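PDB 2WAW: MOBA relate protein, which is of unknown function but, as a MobA-like member of the NTP transferase family with a GT-A-type fold, probably transfers a nucleotidyl group from a nucleoside triphosphate. Local coordinates for residues Ala36-Ala41 with Leu49-Gly54; Gly55-Val60 with Ile71-Asp76; Ser83-Ala88 with Glu97-Met102; Ala124-Cys129 with Arg143-Asp148. All coordinates share one frame; numbering follows the deposited sequence. Where two conformers were deposited one is given.

All four contacts rest on apolar side chains around the same mixed sheet, but their setting differs. Contacts 1 and 3 lie in the core, on opposite faces of the sheet: helix 33-42 packs on one, helix 84-90 on the other, and a hydrogen bond between Thr-52 OG1 and Ser-84 OG links them. Contact 2 is nearer the surface, at the edge strand 70-73, and adds a water and a charged group to one methyl contact; backbone bonds between strands 48-53 and 70-73 couple it to contact 1. Contact 4, largely buried but farther from the centre, joins the ends of a strand and a helix, and reaches contact 3 through Phe-146 and a backbone bond.

Contact 1 (Ala36-Ala41 with Leu49-Gly54); sequences ATLAMA and LIVTLG
With CG anti to its carbonyl carbon (chi1 -64°), Leu-38 swings its branched end from helix 33-42 to the sheet, where it meets Val-51 through CG2, the valine branch that stands anti to the carbonyl carbon. CD2 of Leu-38 lies 3.6 Å from CG2 of Val-51, the two side chains lying obliquely across one another. The CB of Leu-38 does not itself aim at the strand; it is the far end of the chain that makes the approach.

One helical turn further on, Ala-41 points its CB toward the strand. Leu-49 brings both methyls to that single carbon: CD2 at 3.8 Å and CD1 at 4.1 Å from Ala-41 CB. A small residue on the helix thus faces a large one on the strand, and a large helix residue faces a branched but shorter one. The CA separation is shorter at the Ala-41 and Leu-49 pair, 7.8 Å, than between the CA atoms of Leu-38 and Val-51, 8.7 Å.

Alternation along the strand separates the two faces of the sheet. Leu-49 and Val-51 face helix 33-42, whereas Ile-50 is directed away; Val-10 of strand 6-12 touches both Leu-38 and Leu-49. Elsewhere the helix does use a polar tie, from Thr-37 OG1 to the carbonyl oxygen of Gly-104. No hydrogen bond crosses between the segments, and all four touching residues are buried. Between 36-41 and 49-54 the hold is therefore apolar, while the strand spends its backbone polarity on its neighbours in the sheet.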
loop_
_atom_site.group_PDB
_atom_site.type_symbol
_atom_site.label_atom_id
_atom_site.label_comp_id
_atom_site.label_asym_id
_atom_site.label_seq_id
_atom_site.Cartn_x
_atom_site.Cartn_y
_atom_site.Cartn_z
ATOM N N ALA A 36 -10.995 5.557 -1.161
ATOM C CA ALA A 36 -10.171 6.730 -1.379
ATOM C C ALA A 36 -8.741 6.367 -1.805
ATOM O O ALA A 36 -8.176 6.960 -2.751
ATOM C CB ALA A 36 -10.159 7.604 -0.127
ATOM N N THR A 37 -8.167 5.374 -1.135
ATOM C CA THR A 37 -6.830 4.897 -1.497
ATOM C C THR A 37 -6.808 4.315 -2.918
ATOM O O THR A 37 -5.900 4.595 -3.696
ATOM C CB THR A 37 -6.322 3.872 -0.498
ATOM O OG1 THR A 37 -6.310 4.489 0.797
ATOM C CG2 THR A 37 -4.914 3.399 -0.868
ATOM N N LEU A 38 -7.834 3.538 -3.266
ATOM C CA LEU A 38 -7.858 2.919 -4.600
ATOM C C LEU A 38 -8.121 3.926 -5.713
ATOM O O LEU A 38 -7.576 3.789 -6.822
ATOM C CB LEU A 38 -8.860 1.764 -4.641
ATOM C CG LEU A 38 -8.541 0.565 -3.732
ATOM C CD1 LEU A 38 -9.633 -0.478 -3.917
ATOM C CD2 LEU A 38 -7.172 -0.049 -4.021
ATOM N N ALA A 39 -8.918 4.955 -5.414
ATOM C CA ALA A 39 -9.121 6.078 -6.355
ATOM C C ALA A 39 -7.776 6.680 -6.752
ATOM O O ALA A 39 -7.523 6.926 -7.941
ATOM C CB ALA A 39 -10.011 7.140 -5.732
ATOM N N MET A 40 -6.900 6.887 -5.769
ATOM C CA MET A 40 -5.558 7.422 -6.030
ATOM C C MET A 40 -4.672 6.394 -6.754
ATOM O O MET A 40 -3.970 6.729 -7.725
ATOM C CB MET A 40 -4.947 7.931 -4.709
ATOM C CG MET A 40 -3.513 8.441 -4.794
ATOM S SD MET A 40 -2.284 7.111 -4.821
ATOM C CE MET A 40 -2.634 6.302 -3.267
ATOM N N ALA A 41 -4.720 5.141 -6.292
ATOM C CA ALA A 41 -3.875 4.081 -6.864
ATOM C C ALA A 41 -4.172 3.883 -8.356
ATOM O O ALA A 41 -3.267 3.591 -9.152
ATOM C CB ALA A 41 -4.035 2.774 -6.087
ATOM N N LEU A 49 -2.887 -3.490 -10.962
ATOM C CA LEU A 49 -3.127 -3.144 -9.588
ATOM C C LEU A 49 -3.771 -4.291 -8.826
ATOM O O LEU A 49 -4.812 -4.692 -9.139
ATOM C CB LEU A 49 -3.988 -1.890 -9.492
ATOM C CG LEU A 49 -4.343 -1.304 -8.134
ATOM C CD1 LEU A 49 -3.103 -0.994 -7.343
ATOM C CD2 LEU A 49 -5.140 -0.048 -8.343
ATOM N N ILE A 50 -3.083 -4.739 -7.792
ATOM C CA ILE A 50 -3.510 -5.819 -6.921
ATOM C C ILE A 50 -3.936 -5.264 -5.559
ATOM O O ILE A 50 -3.307 -4.420 -5.035
ATOM C CB ILE A 50 -2.359 -6.793 -6.642
ATOM C CG1 ILE A 50 -1.920 -7.510 -7.920
ATOM C CG2 ILE A 50 -2.712 -7.769 -5.544
ATOM C CD1 ILE A 50 -0.686 -8.252 -7.767
ATOM N N VAL A 51 -5.050 -5.736 -5.070
ATOM C CA VAL A 51 -5.499 -5.366 -3.725
ATOM C C VAL A 51 -5.689 -6.633 -2.917
ATOM O O VAL A 51 -6.340 -7.587 -3.378
ATOM C CB VAL A 51 -6.837 -4.601 -3.762
ATOM C CG1 VAL A 51 -7.197 -4.028 -2.358
ATOM C CG2 VAL A 51 -6.806 -3.516 -4.832
ATOM N N THR A 52 -5.107 -6.658 -1.711
ATOM C CA THR A 52 -5.304 -7.818 -0.832
ATOM C C THR A 52 -6.369 -7.504 0.199
ATOM O O THR A 52 -6.478 -6.370 0.690
ATOM C CB THR A 52 -4.006 -8.258 -0.101
ATOM O OG1 THR A 52 -3.622 -7.228 0.818
ATOM C CG2 THR A 52 -2.844 -8.485 -1.096
ATOM N N LEU A 53 -7.156 -8.524 0.515
ATOM C CA LEU A 53 -8.219 -8.391 1.495
ATOM C C LEU A 53 -8.200 -9.607 2.387
ATOM O O LEU A 53 -7.812 -10.699 1.956
ATOM C CB LEU A 53 -9.574 -8.278 0.792
ATOM C CG LEU A 53 -9.792 -7.085 -0.136
ATOM C CD1 LEU A 53 -11.129 -7.209 -0.838
ATOM C CD2 LEU A 53 -9.754 -5.848 0.674
ATOM N N GLY A 54 -8.634 -9.427 3.628
ATOM C CA GLY A 54 -8.633 -10.524 4.586
ATOM C C GLY A 54 -10.033 -10.968 4.978
ATOM O O GLY A 54 -10.916 -11.112 4.123
#

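Contact 2 (Gly55-Val60 with Ile71-Asp76); sequences GAADEV and IVLVDD
Ala-57 and Leu-73 meet methyl to methyl, yet they come to the meeting differently. The CB of Ala-57, on the first turn of helix 57-63, is directed at the strand, whereas the CB of Leu-73 leaves its backbone off to one side. Only the end of the leucine turns in: with CG anti to the carbonyl carbon (chi1 -52°), it carries CD2 to 3.8 Å from Ala-57 CB. The same leucine also rests on Leu-53 of the neighbouring strand 48-53.

Beyond this point the chains stay near each other without bonding directly. Gly-55 N stands 4.1 Å from Val-74 O, too far for a hydrogen bond, and is instead served by a water. That water accepts from Gly-55 N at 3.0 Å and donates to OD1 of Asp-76, a bond whose very short apparent length is doubtful. The second carboxylate oxygen, OD2, forms a salt bridge with Arg-17, so the group is engaged at both oxygens.

Here a greasy touch at the strand's end gives way to a water-bridged stretch where the strand passes into loop. Such packing of a helix on the strand that follows it belongs to a beta-alpha-beta unit, in this case strand 48-53, helix 57-63 and strand 70-73, at the edge of the sheet of a GT-A-like fold, which in relatives binds nucleotides.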
loop_
_atom_site.group_PDB
_atom_site.type_symbol
_atom_site.label_atom_id
_atom_site.label_comp_id
_atom_site.label_asym_id
_atom_site.label_seq_id
_atom_site.Cartn_x
_atom_site.Cartn_y
_atom_site.Cartn_z
ATOM N N GLY A 55 -10.239 -11.146 6.284
ATOM C CA GLY A 55 -11.508 -11.645 6.826
ATOM C C GLY A 55 -12.751 -10.837 6.476
ATOM O O GLY A 55 -13.844 -11.402 6.383
ATOM N N ALA A 56 -12.582 -9.529 6.274
ATOM C CA ALA A 56 -13.674 -8.623 5.914
ATOM C C ALA A 56 -13.972 -8.562 4.412
ATOM O O ALA A 56 -14.762 -7.724 3.973
ATOM C CB ALA A 56 -13.362 -7.204 6.438
ATOM N N ALA A 57 -13.349 -9.443 3.624
ATOM C CA ALA A 57 -13.451 -9.404 2.157
ATOM C C ALA A 57 -14.886 -9.372 1.652
ATOM O O ALA A 57 -15.191 -8.630 0.732
ATOM C CB ALA A 57 -12.708 -10.572 1.520
ATOM N N ASP A 58 -15.750 -10.204 2.232
ATOM C CA ASP A 58 -17.150 -10.277 1.807
ATOM C C ASP A 58 -17.830 -8.917 1.857
ATOM O O ASP A 58 -18.474 -8.516 0.878
ATOM C CB ASP A 58 -17.923 -11.292 2.655
ATOM C CG ASP A 58 -17.623 -12.730 2.266
ATOM O OD1 ASP A 58 -16.833 -12.947 1.318
ATOM O OD2 ASP A 58 -18.182 -13.643 2.911
ATOM N N GLU A 59 -17.687 -8.218 2.983
ATOM C CA GLU A 59 -18.255 -6.873 3.169
ATOM C C GLU A 59 -17.613 -5.873 2.205
ATOM O O GLU A 59 -18.283 -5.031 1.611
ATOM C CB GLU A 59 -18.047 -6.389 4.611
ATOM C CG GLU A 59 -18.588 -7.302 5.704
ATOM C CD GLU A 59 -18.026 -6.960 7.077
ATOM O OE1 GLU A 59 -18.520 -5.998 7.704
ATOM O OE2 GLU A 59 -17.087 -7.650 7.533
ATOM N N VAL A 60 -16.291 -5.961 2.069
ATOM C CA VAL A 60 -15.557 -5.052 1.189
ATOM C C VAL A 60 -15.968 -5.203 -0.288
ATOM O O VAL A 60 -16.152 -4.205 -1.001
ATOM C CB VAL A 60 -14.032 -5.198 1.356
ATOM C CG1 VAL A 60 -13.291 -4.368 0.320
ATOM C CG2 VAL A 60 -13.617 -4.749 2.741
ATOM N N ILE A 71 -7.885 -8.986 -7.275
ATOM C CA ILE A 71 -8.265 -9.122 -5.862
ATOM C C ILE A 71 -7.690 -10.403 -5.282
ATOM O O ILE A 71 -7.984 -11.500 -5.777
ATOM C CB ILE A 71 -9.809 -9.095 -5.708
ATOM C CG1 ILE A 71 -10.392 -7.785 -6.271
ATOM C CG2 ILE A 71 -10.240 -9.354 -4.266
ATOM C CD1 ILE A 71 -9.750 -6.489 -5.725
ATOM N N VAL A 72 -6.893 -10.266 -4.224
ATOM C CA VAL A 72 -6.191 -11.415 -3.643
ATOM C C VAL A 72 -6.759 -11.602 -2.224
ATOM O O VAL A 72 -6.633 -10.721 -1.387
ATOM C CB VAL A 72 -4.672 -11.185 -3.651
ATOM C CG1 VAL A 72 -3.953 -12.284 -2.883
ATOM C CG2 VAL A 72 -4.152 -11.111 -5.116
ATOM N N LEU A 73 -7.433 -12.725 -1.981
ATOM C CA LEU A 73 -8.137 -12.917 -0.701
ATOM C C LEU A 73 -7.331 -13.855 0.176
ATOM O O LEU A 73 -6.902 -14.913 -0.282
ATOM C CB LEU A 73 -9.541 -13.508 -0.926
ATOM C CG LEU A 73 -10.492 -12.831 -1.915
ATOM C CD1 LEU A 73 -11.832 -13.555 -1.966
ATOM C CD2 LEU A 73 -10.696 -11.381 -1.556
ATOM N N VAL A 74 -7.121 -13.470 1.430
ATOM C CA VAL A 74 -6.345 -14.287 2.367
ATOM C C VAL A 74 -7.106 -14.481 3.684
ATOM O O VAL A 74 -8.097 -13.791 3.960
ATOM C CB VAL A 74 -4.931 -13.707 2.635
ATOM C CG1 VAL A 74 -4.134 -13.565 1.330
ATOM C CG2 VAL A 74 -5.015 -12.349 3.346
ATOM N N ASP A 75 -6.659 -15.455 4.468
ATOM C CA ASP A 75 -7.182 -15.664 5.814
ATOM C C ASP A 75 -6.630 -14.602 6.760
ATOM O O ASP A 75 -5.551 -14.042 6.521
ATOM C CB ASP A 75 -6.756 -17.039 6.331
ATOM C CG ASP A 75 -7.376 -18.172 5.546
ATOM O OD1 ASP A 75 -6.702 -19.208 5.383
ATOM O OD2 ASP A 75 -8.533 -18.023 5.096
ATOM N N ASP A 76 -7.357 -14.341 7.842
ATOM C CA ASP A 76 -6.802 -13.569 8.952
ATOM C C ASP A 76 -5.568 -14.267 9.528
ATOM O O ASP A 76 -5.547 -15.504 9.646
ATOM C CB ASP A 76 -7.832 -13.424 10.065
ATOM C CG ASP A 76 -7.441 -12.365 11.073
ATOM O OD1 ASP A 76 -7.373 -11.182 10.675
ATOM O OD2 ASP A 76 -7.196 -12.712 12.252
HETATM O O HOH W 1 -8.315 -10.450 8.429
#

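Contact 3 (Ser83-Ala88 with Glu97-Met102); sequences SSLKSA and EGIVLM
Leu-85 meets Leu-101 at 3.6 Å, CD1 to CD2, and this is the tight part of the contact between helix 84-90 and strand 98-103. The two side chains cross at about a right angle, so each presents a methyl and not a full flank. Their torsions differ: CG of Leu-85 stands anti to the backbone N (chi1 -176°), reaching out from the helix, while CG of Leu-101 stands anti to its carbonyl carbon (chi1 -68°).

The other half is looser. Ile-99, two residues back and on the same face of the strand, sends its CD1 to 4.3 Å from that same CD1 of Leu-85, a light touch that adds little buried surface. One leucine methyl therefore serves two strand residues at unequal distances. The backbones stay well apart, with 9.3 Å between the CA atoms of Leu-85 and Leu-101, and the contact is made by the side-chain ends.

Away from this apolar side the helix turns to polar partners. Asp-155 engages Leu-85 N with OD1 and Ser-84 OG with OD2, and Lys-86, on the solvent side, reaches with NZ to the carbonyl oxygen of Ala-150.

Ile-99 and Leu-101 thus face helix 84-90, while Met-102, the next residue along, is turned to the other side of the sheet, where its modelled conformer touches helix 33-42. A sheet with helices on both faces fits the three-layer alpha/beta/alpha sandwich, the framework of the GT-A fold to which MobA-like NTP transferases belong.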
loop_
_atom_site.group_PDB
_atom_site.type_symbol
_atom_site.label_atom_id
_atom_site.label_comp_id
_atom_site.label_asym_id
_atom_site.label_seq_id
_atom_site.Cartn_x
_atom_site.Cartn_y
_atom_site.Cartn_z
ATOM N N SER A 83 -0.474 -11.784 6.383
ATOM C CA SER A 83 0.494 -12.380 5.439
ATOM C C SER A 83 0.098 -12.268 3.960
ATOM O O SER A 83 0.516 -13.094 3.123
ATOM C CB SER A 83 0.738 -13.859 5.770
ATOM O OG SER A 83 1.381 -13.992 7.024
ATOM N N SER A 84 -0.667 -11.243 3.619
ATOM C CA SER A 84 -1.232 -11.140 2.271
ATOM C C SER A 84 -0.180 -10.905 1.167
ATOM O O SER A 84 -0.368 -11.331 0.030
ATOM C CB SER A 84 -2.329 -10.068 2.245
ATOM O OG SER A 84 -1.783 -8.763 2.255
ATOM N N LEU A 85 0.927 -10.254 1.504
ATOM C CA LEU A 85 1.961 -9.961 0.503
ATOM C C LEU A 85 2.509 -11.230 -0.178
ATOM O O LEU A 85 2.717 -11.244 -1.404
ATOM C CB LEU A 85 3.076 -9.133 1.126
ATOM C CG LEU A 85 4.188 -8.650 0.193
ATOM C CD1 LEU A 85 3.622 -7.934 -1.048
ATOM C CD2 LEU A 85 5.095 -7.749 0.996
ATOM N N LYS A 86 2.725 -12.297 0.601
ATOM C CA LYS A 86 3.119 -13.602 0.044
ATOM C C LYS A 86 2.206 -14.052 -1.095
ATOM O O LYS A 86 2.674 -14.445 -2.167
ATOM C CB LYS A 86 3.109 -14.688 1.128
ATOM C CG LYS A 86 4.175 -14.561 2.194
ATOM C CD LYS A 86 3.858 -15.512 3.348
ATOM C CE LYS A 86 4.973 -15.558 4.386
ATOM N NZ LYS A 86 6.074 -16.479 3.993
ATOM N N SER A 87 0.899 -13.999 -0.854
ATOM C CA SER A 87 -0.072 -14.370 -1.876
ATOM C C SER A 87 -0.069 -13.387 -3.050
ATOM O O SER A 87 -0.099 -13.798 -4.196
ATOM C CB SER A 87 -1.470 -14.488 -1.258
ATOM O OG SER A 87 -1.484 -15.477 -0.229
ATOM N N ALA A 88 -0.002 -12.089 -2.755
ATOM C CA ALA A 88 -0.042 -11.073 -3.805
ATOM C C ALA A 88 1.065 -11.266 -4.827
ATOM O O ALA A 88 0.837 -11.082 -6.028
ATOM C CB ALA A 88 0.027 -9.669 -3.209
ATOM N N GLU A 97 8.777 -5.071 -13.548
ATOM C CA GLU A 97 10.184 -5.004 -13.121
ATOM C C GLU A 97 10.284 -4.849 -11.595
ATOM O O GLU A 97 11.329 -5.078 -10.993
ATOM C CB GLU A 97 10.904 -3.817 -13.796
ATOM C CG GLU A 97 11.230 -4.038 -15.276
ATOM C CD GLU A 97 11.704 -2.769 -15.991
ATOM O OE1 GLU A 97 11.865 -1.705 -15.343
ATOM O OE2 GLU A 97 11.924 -2.852 -17.219
ATOM N N GLY A 98 9.184 -4.441 -10.986
ATOM C CA GLY A 98 9.098 -4.345 -9.535
ATOM C C GLY A 98 7.674 -4.015 -9.157
ATOM O O GLY A 98 6.791 -3.887 -10.032
ATOM N N ILE A 99 7.445 -3.880 -7.856
ATOM C CA ILE A 99 6.143 -3.481 -7.371
ATOM C C ILE A 99 6.275 -2.223 -6.566
ATOM O O ILE A 99 7.347 -1.933 -6.044
ATOM C CB ILE A 99 5.469 -4.565 -6.494
ATOM C CG1 ILE A 99 6.319 -4.873 -5.225
ATOM C CG2 ILE A 99 5.129 -5.804 -7.357
ATOM C CD1 ILE A 99 5.682 -5.903 -4.265
ATOM N N VAL A 100 5.173 -1.495 -6.468
ATOM C CA VAL A 100 5.033 -0.417 -5.509
ATOM C C VAL A 100 4.026 -0.851 -4.457
ATOM O O VAL A 100 2.894 -1.239 -4.790
ATOM C CB VAL A 100 4.595 0.902 -6.194
ATOM C CG1 VAL A 100 4.190 1.977 -5.153
ATOM C CG2 VAL A 100 5.687 1.418 -7.117
ATOM N N LEU A 101 4.452 -0.797 -3.197
ATOM C CA LEU A 101 3.652 -1.216 -2.034
ATOM C C LEU A 101 3.048 -0.046 -1.318
ATOM O O LEU A 101 3.744 0.907 -0.990
ATOM C CB LEU A 101 4.547 -1.962 -1.034
ATOM C CG LEU A 101 5.124 -3.322 -1.400
ATOM C CD1 LEU A 101 6.097 -3.743 -0.305
ATOM C CD2 LEU A 101 4.009 -4.350 -1.565
ATOM N N MET A 102 1.750 -0.135 -1.059
ATOM C CA MET A 102 1.128 0.867 -0.220
ATOM C C MET A 102 0.046 0.217 0.612
ATOM O O MET A 102 -0.351 -0.926 0.374
ATOM C CB MET A 102 0.566 1.998 -1.051
ATOM C CG MET A 102 -0.771 1.691 -1.630
ATOM S SD MET A 102 -1.241 3.018 -2.727
ATOM C CE MET A 102 -0.670 2.379 -4.310
#

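Contact 4 (Ala124-Cys129 with Arg143-Asp148); sequences ATIAVC and RGVFGD
Close to where Val-145 meets Thr-125, two flat groups of 143-148 come together, steeply tilted and not stacked. One face of the Phe-146 ring is covered by Arg-143 CA, 3.4 Å above its plane and over its centre; ring atom CE2 in turn lies 3.7 Å above the centre of the guanidinium of Arg-143. The arginine runs along one side of the ring and ends beyond its edge at CE2, while Phe-146 CZ rests on Ile-99 of strand 98-103.

Across the contact, Val-145 supplies the touching methyls. Thr-125 holds CG2 anti to its backbone N and points it between them: 3.4 Å to CG1, tighter than usual for two carbons, and 3.8 Å to CG2, the side chains crossing at about a right angle. Val-145 CG2 is also 4.4 Å from Ile-126 CG1, a much slacker approach.

Val-145 is the N-cap residue of helix 146-150 and Thr-125 lies just before strand 126-131, so the entry to the helix is set against the start of the strand. No hydrogen bond joins the two segments: Thr-125 O is bonded by Ser-142 OG and Arg-143 NE by Ala-96 O. Their hold is a compact van der Waals contact, slightly strained at one point.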
loop_
_atom_site.group_PDB
_atom_site.type_symbol
_atom_site.label_atom_id
_atom_site.label_comp_id
_atom_site.label_asym_id
_atom_site.label_seq_id
_atom_site.Cartn_x
_atom_site.Cartn_y
_atom_site.Cartn_z
ATOM N N ALA A 124 17.369 0.569 -8.807
ATOM C CA ALA A 124 17.584 0.388 -7.359
ATOM C C ALA A 124 16.893 -0.902 -6.914
ATOM O O ALA A 124 15.837 -1.267 -7.442
ATOM C CB ALA A 124 17.065 1.568 -6.561
ATOM N N THR A 125 17.489 -1.594 -5.951
ATOM C CA THR A 125 16.907 -2.829 -5.425
ATOM C C THR A 125 15.633 -2.553 -4.626
ATOM O O THR A 125 14.615 -3.208 -4.840
ATOM C CB THR A 125 17.934 -3.635 -4.586
ATOM O OG1 THR A 125 19.055 -3.975 -5.411
ATOM C CG2 THR A 125 17.318 -4.908 -4.046
ATOM N N ILE A 126 15.704 -1.578 -3.717
ATOM C CA ILE A 126 14.549 -1.069 -2.971
ATOM C C ILE A 126 14.586 0.452 -3.036
ATOM O O ILE A 126 15.662 1.044 -3.066
ATOM C CB ILE A 126 14.602 -1.503 -1.482
ATOM C CG1 ILE A 126 14.512 -3.032 -1.367
ATOM C CG2 ILE A 126 13.515 -0.809 -0.661
ATOM C CD1 ILE A 126 14.820 -3.587 0.021
ATOM N N ALA A 127 13.423 1.084 -3.103
ATOM C CA ALA A 127 13.392 2.542 -2.888
ATOM C C ALA A 127 12.261 2.905 -1.952
ATOM O O ALA A 127 11.267 2.174 -1.848
ATOM C CB ALA A 127 13.257 3.259 -4.198
ATOM N N VAL A 128 12.417 4.030 -1.262
ATOM C CA VAL A 128 11.412 4.476 -0.291
ATOM C C VAL A 128 11.184 5.971 -0.430
ATOM O O VAL A 128 12.053 6.684 -0.930
ATOM C CB VAL A 128 11.825 4.134 1.167
ATOM C CG1 VAL A 128 12.051 2.631 1.326
ATOM C CG2 VAL A 128 13.063 4.942 1.602
ATOM N N CYS A 129 10.011 6.440 -0.017
ATOM C CA CYS A 129 9.784 7.880 0.030
ATOM C C CYS A 129 10.336 8.465 1.317
ATOM O O CYS A 129 10.117 7.932 2.411
ATOM C CB CYS A 129 8.304 8.191 -0.107
ATOM S SG CYS A 129 7.683 7.835 -1.793
ATOM N N ARG A 143 12.045 -6.758 -8.717
ATOM C CA ARG A 143 11.783 -8.182 -8.907
ATOM C C ARG A 143 12.875 -9.062 -8.286
ATOM O O ARG A 143 12.577 -10.135 -7.754
ATOM C CB ARG A 143 11.658 -8.488 -10.401
ATOM C CG ARG A 143 11.540 -9.990 -10.699
ATOM C CD ARG A 143 11.122 -10.245 -12.142
ATOM N NE ARG A 143 9.765 -9.768 -12.389
ATOM C CZ ARG A 143 8.656 -10.438 -12.081
ATOM N NH1 ARG A 143 8.715 -11.641 -11.515
ATOM N NH2 ARG A 143 7.473 -9.898 -12.340
ATOM N N GLY A 144 14.118 -8.586 -8.321
ATOM C CA GLY A 144 15.259 -9.349 -7.796
ATOM C C GLY A 144 15.164 -9.737 -6.332
ATOM O O GLY A 144 15.781 -10.716 -5.905
ATOM N N VAL A 145 14.387 -8.992 -5.550
ATOM C CA VAL A 145 14.222 -9.328 -4.133
ATOM C C VAL A 145 12.798 -9.778 -3.750
ATOM O O VAL A 145 12.429 -9.818 -2.565
ATOM C CB VAL A 145 14.756 -8.203 -3.213
ATOM C CG1 VAL A 145 16.274 -8.095 -3.366
ATOM C CG2 VAL A 145 14.107 -6.881 -3.544
ATOM N N PHE A 146 12.001 -10.118 -4.761
ATOM C CA PHE A 146 10.684 -10.725 -4.524
ATOM C C PHE A 146 10.786 -11.940 -3.584
ATOM O O PHE A 146 9.933 -12.125 -2.725
ATOM C CB PHE A 146 10.012 -11.149 -5.841
ATOM C CG PHE A 146 9.368 -10.018 -6.618
ATOM C CD1 PHE A 146 9.460 -8.682 -6.204
ATOM C CD2 PHE A 146 8.673 -10.311 -7.799
ATOM C CE1 PHE A 146 8.865 -7.660 -6.955
ATOM C CE2 PHE A 146 8.074 -9.310 -8.560
ATOM C CZ PHE A 146 8.167 -7.960 -8.136
ATOM N N GLY A 147 11.829 -12.758 -3.745
ATOM C CA GLY A 147 12.047 -13.904 -2.847
ATOM C C GLY A 147 12.186 -13.524 -1.378
ATOM O O GLY A 147 11.612 -14.177 -0.495
ATOM N N ASP A 148 12.934 -12.453 -1.110
ATOM C CA ASP A 148 13.126 -11.959 0.256
ATOM C C ASP A 148 11.839 -11.402 0.882
ATOM O O ASP A 148 11.568 -11.618 2.071
ATOM C CB ASP A 148 14.247 -10.909 0.284
ATOM C CG ASP A 148 15.542 -11.427 -0.327
ATOM O OD1 ASP A 148 16.421 -11.865 0.440
ATOM O OD2 ASP A 148 15.676 -11.437 -1.573
#